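Local coordinates for protein purine nucleoside phosphorylase (Anopheles gambiae, PDB 2P4S) that catalyses the phosphorolytic cleavage of inosine, guanosine and their 2'-deoxy forms to free purine base and pentose 1-phosphate in purine salvage, at residues N256-A259 with K260-R264. Sequence-based numbering, arbitrary orientation.
Sequences NQQA and KVIAR
Gln258 and Ile262, one turn apart on helix 253-265, meet at about a right angle, with Gln258 CG 3.7 Å from Ile262 CD1. The glutamine leaves the helix with CG anti to its own N (chi1 -178°) and then bends at chi2 (58°), which swings the amide towards the next turn and brings NE2 to 3.8 Å from Ile262 CG1. On the flank of that amide, OE1 lies 4.1 Å from Val261 CB, a loose contact. The backbone hydrogen bond from Ile262 N to Gln258 O, in the same turn, is short and nearly straight, 2.8 Å with 170° at the hydrogen. Ile262 CG1 also lies 3.3 Å from Gln258 O, so that the isoleucine packs against the carbonyl its own N-H binds. Lys260 runs back along the helix, its CG 3.5 Å from Asn256 O, and its extended chain carries NZ to a salt bridge with Glu274 on strand 272-279. Gln257 crosses the lysine's aliphatic part at about a right angle, a loose contact with OE1 4.1 Å from Lys260 CD. Ile262 and Ala259 both pack on Phe359 of helix 353-370, while Ala259 also touches Phe321 on strand 319-329 and Leu216 on strand 214-221. This is i to i+3 and i+4 packing on an amphipathic alpha-helix laid against the central beta-sheet of the alpha/beta phosphorylase fold.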
# COMPACT_ATOMS: atom_id res chain seq x y z
N ASN A 256 -2.24 19.11 22.85
CA ASN A 256 -1.66 17.92 23.50
C ASN A 256 -1.10 18.25 24.90
O ASN A 256 -1.31 17.49 25.83
CB ASN A 256 -0.57 17.29 22.63
CG ASN A 256 -1.13 16.38 21.55
OD1 ASN A 256 -0.38 15.64 20.89
ND2 ASN A 256 -2.42 16.39 21.38
N GLN A 257 -0.40 19.37 25.02
CA GLN A 257 0.06 19.88 26.34
C GLN A 257 -1.11 20.15 27.32
O GLN A 257 -1.06 19.75 28.50
CB GLN A 257 0.98 21.13 26.17
CG GLN A 257 1.76 21.56 27.49
CD GLN A 257 2.62 20.39 28.02
OE1 GLN A 257 3.40 19.81 27.26
NE2 GLN A 257 2.44 20.00 29.30
N GLN A 258 -2.19 20.77 26.84
CA GLN A 258 -3.35 21.05 27.73
C GLN A 258 -4.02 19.74 28.22
O GLN A 258 -4.41 19.61 29.40
CB GLN A 258 -4.36 22.01 27.05
CG GLN A 258 -5.58 22.40 27.91
CD GLN A 258 -5.22 23.06 29.27
OE1 GLN A 258 -4.10 23.55 29.46
NE2 GLN A 258 -6.18 23.08 30.22
N ALA A 259 -4.14 18.77 27.32
CA ALA A 259 -4.58 17.40 27.65
C ALA A 259 -3.81 16.75 28.79
O ALA A 259 -4.38 16.05 29.65
CB ALA A 259 -4.51 16.51 26.36
N LYS A 260 -2.51 16.96 28.82
CA LYS A 260 -1.69 16.42 29.90
C LYS A 260 -2.01 17.12 31.25
O LYS A 260 -1.97 16.50 32.30
CB LYS A 260 -0.21 16.54 29.57
CG LYS A 260 0.27 15.70 28.40
CD LYS A 260 1.68 16.11 27.95
CE LYS A 260 2.21 15.15 26.90
NZ LYS A 260 3.58 15.53 26.29
N VAL A 261 -2.31 18.42 31.19
CA VAL A 261 -2.73 19.20 32.34
C VAL A 261 -4.13 18.77 32.83
O VAL A 261 -4.32 18.54 34.04
CB VAL A 261 -2.72 20.71 32.00
CG1 VAL A 261 -3.27 21.52 33.18
CG2 VAL A 261 -1.29 21.18 31.62
N ILE A 262 -5.08 18.61 31.89
CA ILE A 262 -6.38 18.07 32.18
C ILE A 262 -6.29 16.67 32.77
O ILE A 262 -6.97 16.34 33.74
CB ILE A 262 -7.29 18.06 30.87
CG1 ILE A 262 -7.56 19.50 30.38
CG2 ILE A 262 -8.53 17.18 31.08
CD1 ILE A 262 -7.80 19.64 28.84
N ALA A 263 -5.44 15.81 32.20
CA ALA A 263 -5.30 14.44 32.72
C ALA A 263 -5.03 14.46 34.20
O ALA A 263 -5.65 13.69 34.95
CB ALA A 263 -4.18 13.66 31.99
N ARG A 264 -4.09 15.30 34.63
CA ARG A 264 -3.82 15.37 36.07
C ARG A 264 -4.99 16.01 36.89
O ARG A 264 -5.30 15.53 37.99
CB ARG A 264 -2.44 16.02 36.38
CG ARG A 264 -2.09 15.83 37.84
CD ARG A 264 -0.67 16.11 38.20
NE ARG A 264 -0.54 16.06 39.65
CZ ARG A 264 0.37 16.75 40.33
NH1 ARG A 264 1.25 17.58 39.73
NH2 ARG A 264 0.38 16.61 41.65